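Hypothetical protein, haloacid dehalogenase-like hydrolase (Bacillus subtilis, PDB 1NRW) dephosphorylates phosphorylated five- and six-carbon sugars and nucleoside monophosphates in vitro, and more weakly FMN, as a magnesium-dependent phosphatase of the HAD superfamily. Local coordinates at residues K5-D10 and H282-L287; V255-A260 and H278-M283. All coordinates share one frame; numbering follows the deposited sequence.

Contact 1: K5-D10 and H282-L287. With CA (calcium ion), chain D; PO4 (phosphate ion), chain C.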
loop_
_atom_site.group_PDB
_atom_site.type_symbol
_atom_site.label_atom_id
_atom_site.label_comp_id
_atom_site.label_asym_id
_atom_site.label_seq_id
_atom_site.Cartn_x
_atom_site.Cartn_y
_atom_site.Cartn_z
ATOM N N LYS A 5 10.096 10.898 16.205
ATOM C CA LYS A 5 8.990 10.599 17.104
ATOM C C LYS A 5 7.936 9.746 16.403
ATOM O O LYS A 5 7.099 9.120 17.051
ATOM C CB LYS A 5 8.353 11.893 17.615
ATOM C CG LYS A 5 9.163 12.601 18.695
ATOM C CD LYS A 5 8.387 13.779 19.270
ATOM C CE LYS A 5 9.090 14.377 20.484
ATOM N NZ LYS A 5 10.457 14.874 20.161
ATOM N N LEU A 6 7.983 9.734 15.075
ATOM C CA LEU A 6 7.042 8.956 14.275
ATOM C C LEU A 6 7.775 8.359 13.077
ATOM O O LEU A 6 8.539 9.048 12.397
ATOM C CB LEU A 6 5.884 9.844 13.795
ATOM C CG LEU A 6 4.746 9.182 13.001
ATOM C CD1 LEU A 6 3.525 10.087 13.012
ATOM C CD2 LEU A 6 5.185 8.908 11.571
ATOM N N ILE A 7 7.549 7.073 12.827
ATOM C CA ILE A 7 8.187 6.396 11.705
ATOM C C ILE A 7 7.131 5.666 10.884
ATOM O O ILE A 7 6.411 4.819 11.412
ATOM C CB ILE A 7 9.238 5.372 12.191
ATOM C CG1 ILE A 7 10.315 6.092 13.009
ATOM C CG2 ILE A 7 9.864 4.653 11.001
ATOM C CD1 ILE A 7 11.261 5.160 13.728
ATOM N N ALA A 8 7.036 6.017 9.602
ATOM C CA ALA A 8 6.075 5.404 8.683
ATOM C C ALA A 8 6.804 4.318 7.892
ATOM O O ALA A 8 7.863 4.569 7.313
ATOM C CB ALA A 8 5.508 6.460 7.741
ATOM N N ILE A 9 6.222 3.122 7.854
ATOM C CA ILE A 9 6.855 1.985 7.182
ATOM C C ILE A 9 5.950 1.316 6.148
ATOM O O ILE A 9 4.862 0.861 6.481
ATOM C CB ILE A 9 7.254 0.910 8.229
ATOM C CG1 ILE A 9 8.060 1.563 9.354
ATOM C CG2 ILE A 9 8.065 -0.207 7.572
ATOM C CD1 ILE A 9 8.378 0.622 10.510
ATOM N N ASP A 10 6.409 1.260 4.904
ATOM C CA ASP A 10 5.650 0.617 3.833
ATOM C C ASP A 10 5.564 -0.880 4.149
ATOM O O ASP A 10 6.429 -1.428 4.834
ATOM C CB ASP A 10 6.358 0.867 2.501
ATOM C CG ASP A 10 5.598 0.330 1.311
ATOM O OD1 ASP A 10 4.382 0.045 1.407
ATOM O OD2 ASP A 10 6.239 0.212 0.255
ATOM N N HIS A 282 17.569 -2.429 10.031
ATOM C CA HIS A 282 18.825 -1.696 9.852
ATOM C C HIS A 282 18.588 -0.196 9.974
ATOM O O HIS A 282 19.365 0.513 10.613
ATOM C CB HIS A 282 19.464 -2.015 8.492
ATOM C CG HIS A 282 20.641 -1.146 8.163
ATOM N ND1 HIS A 282 20.517 0.058 7.506
ATOM C CD2 HIS A 282 21.960 -1.286 8.444
ATOM C CE1 HIS A 282 21.707 0.624 7.395
ATOM N NE2 HIS A 282 22.600 -0.172 7.956
HETATM N N MSE A 283 17.514 0.291 9.362
HETATM C CA MSE A 283 17.205 1.711 9.441
HETATM C C MSE A 283 16.970 2.127 10.893
HETATM O O MSE A 283 17.484 3.144 11.351
HETATM C CB MSE A 283 15.961 2.034 8.623
HETATM C CG MSE A 283 15.468 3.451 8.838
HETATM SE SE MSE A 283 13.668 3.653 8.218
HETATM C CE MSE A 283 12.811 2.411 9.422
HETATM N N MSE A 284 16.180 1.336 11.615
HETATM C CA MSE A 284 15.878 1.637 13.010
HETATM C C MSE A 284 17.113 1.773 13.886
HETATM O O MSE A 284 17.201 2.675 14.722
HETATM C CB MSE A 284 14.983 0.547 13.607
HETATM C CG MSE A 284 13.593 0.511 13.026
HETATM SE SE MSE A 284 12.636 2.096 13.512
HETATM C CE MSE A 284 13.381 3.302 12.221
ATOM N N LYS A 285 18.065 0.872 13.688
ATOM C CA LYS A 285 19.271 0.857 14.499
ATOM C C LYS A 285 20.455 1.636 13.958
ATOM O O LYS A 285 21.296 2.089 14.732
ATOM C CB LYS A 285 19.714 -0.592 14.724
ATOM C CG LYS A 285 18.660 -1.465 15.394
ATOM C CD LYS A 285 19.177 -2.875 15.661
ATOM C CE LYS A 285 19.511 -3.609 14.372
ATOM N NZ LYS A 285 19.929 -5.017 14.640
ATOM N N HIS A 286 20.514 1.814 12.644
ATOM C CA HIS A 286 21.666 2.465 12.039
ATOM C C HIS A 286 21.469 3.649 11.096
ATOM O O HIS A 286 22.421 4.050 10.422
ATOM C CB HIS A 286 22.503 1.386 11.338
ATOM C CG HIS A 286 22.937 0.280 12.250
ATOM N ND1 HIS A 286 23.851 0.470 13.263
ATOM C CD2 HIS A 286 22.541 -1.013 12.338
ATOM C CE1 HIS A 286 24.001 -0.657 13.937
ATOM N NE2 HIS A 286 23.215 -1.572 13.397
ATOM N N LEU A 287 20.271 4.226 11.052
ATOM C CA LEU A 287 20.032 5.374 10.177
ATOM C C LEU A 287 19.253 6.515 10.821
ATOM O O LEU A 287 19.305 7.651 10.346
ATOM C CB LEU A 287 19.291 4.945 8.906
ATOM C CG LEU A 287 20.065 4.076 7.918
ATOM C CD1 LEU A 287 19.153 3.721 6.745
ATOM C CD2 LEU A 287 21.309 4.823 7.418
HETATM CA CA CA D . 6.089 -1.402 -1.543
HETATM P P PO4 C . 23.488 -5.199 14.091
HETATM O O1 PO4 C . 24.893 -4.736 14.209
HETATM O O2 PO4 C . 22.588 -4.027 13.957
HETATM O O3 PO4 C . 23.353 -6.065 12.892
HETATM O O4 PO4 C . 23.116 -5.969 15.305
HETATM O O HOH W 1 6.643 -3.182 -3.192
#
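Two consecutive selenomethionines, Met283 and Met284, both turn their methyls onto one strand residue, Ile7, in a contact that joins strand 6-10 of the HAD core to the last helix, 279-286. Ile7 CG2 lies 4.0 Å from Met283 CE, and the two side chains run antiparallel alongside one another. The end of Met284, its chain folded at chi2 (-67°) and chi3, faces Ile7, though its exact closeness is doubtful; Met284 CE lies 4.0 Å from Ile7 CG2. Helix 24-35 flanks Met284 through Ala29 and Ala33. At Ile7, an alanine would remove CG2 and the CG1-CD1 branch, and the methyls of Met283 and Met284 would probably lose their footing on the strand.

The polar chemistry lies at the far ends. Asp10, by similarity the nucleophile, binds calcium through OD2 at 2.4 Å, with Asp12, Asp240 and Ser241 completing the protein ligands, while OD1 pairs with Lys217. At Lys285 and His286 a phosphate, probably from the crystallisation liquor, accepts hydrogen bonds on O2 from His286 NE2 (2.6 Å, 163°) and Lys285 NZ (2.9 Å), far from the nucleophile. With no hydrogen bond between strand and helix, the contact depends on shape and apolar burial, and the charged groups on each serve separate sites.

Contact 2: V255-A260 and H278-M283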
loop_
_atom_site.group_PDB
_atom_site.type_symbol
_atom_site.label_atom_id
_atom_site.label_comp_id
_atom_site.label_asym_id
_atom_site.label_seq_id
_atom_site.Cartn_x
_atom_site.Cartn_y
_atom_site.Cartn_z
ATOM N N VAL A 255 13.587 7.475 3.616
ATOM C CA VAL A 255 14.523 6.362 3.471
ATOM C C VAL A 255 14.090 5.394 2.373
ATOM O O VAL A 255 12.928 4.989 2.309
ATOM C CB VAL A 255 14.659 5.576 4.799
ATOM C CG1 VAL A 255 15.721 4.489 4.660
ATOM C CG2 VAL A 255 15.017 6.529 5.937
ATOM N N ALA A 256 15.030 5.028 1.508
ATOM C CA ALA A 256 14.743 4.098 0.427
ATOM C C ALA A 256 15.271 2.711 0.783
ATOM O O ALA A 256 16.362 2.579 1.332
ATOM C CB ALA A 256 15.386 4.579 -0.863
HETATM N N MSE A 257 14.489 1.681 0.482
HETATM C CA MSE A 257 14.913 0.307 0.740
HETATM C C MSE A 257 16.013 -0.046 -0.264
HETATM O O MSE A 257 16.111 0.576 -1.324
HETATM C CB MSE A 257 13.727 -0.652 0.555
HETATM C CG MSE A 257 12.623 -0.470 1.585
HETATM SE SE MSE A 257 13.252 -0.875 3.363
HETATM C CE MSE A 257 13.808 -2.709 3.059
ATOM N N GLY A 258 16.834 -1.039 0.066
ATOM C CA GLY A 258 17.903 -1.439 -0.837
ATOM C C GLY A 258 17.380 -1.948 -2.174
ATOM O O GLY A 258 18.048 -1.815 -3.202
ATOM N N ASN A 259 16.175 -2.516 -2.153
ATOM C CA ASN A 259 15.528 -3.058 -3.347
ATOM C C ASN A 259 14.567 -2.055 -3.976
ATOM O O ASN A 259 13.764 -2.411 -4.841
ATOM C CB ASN A 259 14.748 -4.329 -2.983
ATOM C CG ASN A 259 13.801 -4.115 -1.805
ATOM O OD1 ASN A 259 14.233 -3.807 -0.696
ATOM N ND2 ASN A 259 12.502 -4.282 -2.046
ATOM N N ALA A 260 14.645 -0.801 -3.543
ATOM C CA ALA A 260 13.750 0.233 -4.051
ATOM C C ALA A 260 13.966 0.588 -5.514
ATOM O O ALA A 260 15.029 0.332 -6.086
ATOM C CB ALA A 260 13.876 1.498 -3.196
ATOM N N HIS A 278 16.571 -7.380 6.054
ATOM C CA HIS A 278 16.035 -6.643 7.196
ATOM C C HIS A 278 16.337 -5.150 7.172
ATOM O O HIS A 278 16.725 -4.567 8.191
ATOM C CB HIS A 278 16.553 -7.270 8.496
ATOM C CG HIS A 278 16.520 -8.766 8.482
ATOM N ND1 HIS A 278 17.657 -9.539 8.590
ATOM C CD2 HIS A 278 15.495 -9.630 8.296
ATOM C CE1 HIS A 278 17.334 -10.814 8.465
ATOM N NE2 HIS A 278 16.028 -10.897 8.286
ATOM N N GLY A 279 16.130 -4.536 6.011
ATOM C CA GLY A 279 16.376 -3.111 5.860
ATOM C C GLY A 279 15.642 -2.246 6.870
ATOM O O GLY A 279 16.172 -1.242 7.345
ATOM N N VAL A 280 14.411 -2.615 7.207
ATOM C CA VAL A 280 13.664 -1.825 8.176
ATOM C C VAL A 280 14.376 -1.841 9.530
ATOM O O VAL A 280 14.525 -0.796 10.170
ATOM C CB VAL A 280 12.209 -2.337 8.314
ATOM C CG1 VAL A 280 11.509 -1.616 9.447
ATOM C CG2 VAL A 280 11.456 -2.089 6.999
ATOM N N ALA A 281 14.828 -3.014 9.965
ATOM C CA ALA A 281 15.547 -3.107 11.234
ATOM C C ALA A 281 16.855 -2.303 11.150
ATOM O O ALA A 281 17.207 -1.573 12.084
ATOM C CB ALA A 281 15.846 -4.565 11.569
ATOM N N HIS A 282 17.569 -2.429 10.031
ATOM C CA HIS A 282 18.825 -1.696 9.852
ATOM C C HIS A 282 18.588 -0.196 9.974
ATOM O O HIS A 282 19.365 0.513 10.613
ATOM C CB HIS A 282 19.464 -2.015 8.492
ATOM C CG HIS A 282 20.641 -1.146 8.163
ATOM N ND1 HIS A 282 20.517 0.058 7.506
ATOM C CD2 HIS A 282 21.960 -1.286 8.444
ATOM C CE1 HIS A 282 21.707 0.624 7.395
ATOM N NE2 HIS A 282 22.600 -0.172 7.956
HETATM N N MSE A 283 17.514 0.291 9.362
HETATM C CA MSE A 283 17.205 1.711 9.441
HETATM C C MSE A 283 16.970 2.127 10.893
HETATM O O MSE A 283 17.484 3.144 11.351
HETATM C CB MSE A 283 15.961 2.034 8.623
HETATM C CG MSE A 283 15.468 3.451 8.838
HETATM SE SE MSE A 283 13.668 3.653 8.218
HETATM C CE MSE A 283 12.811 2.411 9.422
#
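The His282 ring carries His286 CB on one face, 3.7 Å above its plane and offset toward the rim, and its ND1 bonds Thr272 OG1. The Asn259 amide is engaged elsewhere, OD1 with Asn275 N and ND2 with the carbonyls of Gly13 and Ala132.

The contact belongs to the Rossmann-like core of the HAD fold. Strand 253-256, paired in parallel with 235-239, packs against the C-terminal helix 279-286, whereas Ala256 turns to helix 262-267. After the strand the chain makes a type I beta turn, Met257 to Ala260, closed by Ala260 N to Met257 O.

Met257 bends at chi2 and chi3 (-64° and -59°), which brings CE over the first turn of the helix, 3.8 Å from Gly279 CA. A beta carbon at Gly279 would fall 2.6 Å from Met257 CE, so the close approach probably relies on the missing side chain of Gly279. SE of Met257 meets Val280 CG2 at 4.2 Å. The same side chain comes within about 4 Å of that of Asp240 and about 7 Å of the calcium, nearest atoms in both cases, so the packing lies close behind the metal-binding residues.

One helical turn further on, Met283 and Val255 cross obliquely: the selenium, Met283 SE, rests 3.9 Å from Val255 CG2.

From the N terminus, strand 6-10 enters the middle of the large sheet, and contact 1 closes on it only when helix 279-286 arrives, with 271 residues in between, a loop that spans almost the whole chain. Contact 2 closes a short loop, with 17 residues between its segments, through helix 262-267 and strand 270-271; it begins inside the first loop and ends on the same helix, overlapping contact 1 at His282 and Met283. Strand 235-239 runs between the two strands concerned, and its Val238 touches Ile9, Val255 and Met283. The contacts meet directly where Ile9 CG2 lies 3.9 Å from Val280 CG2, so one terminal helix ties early and late strands together.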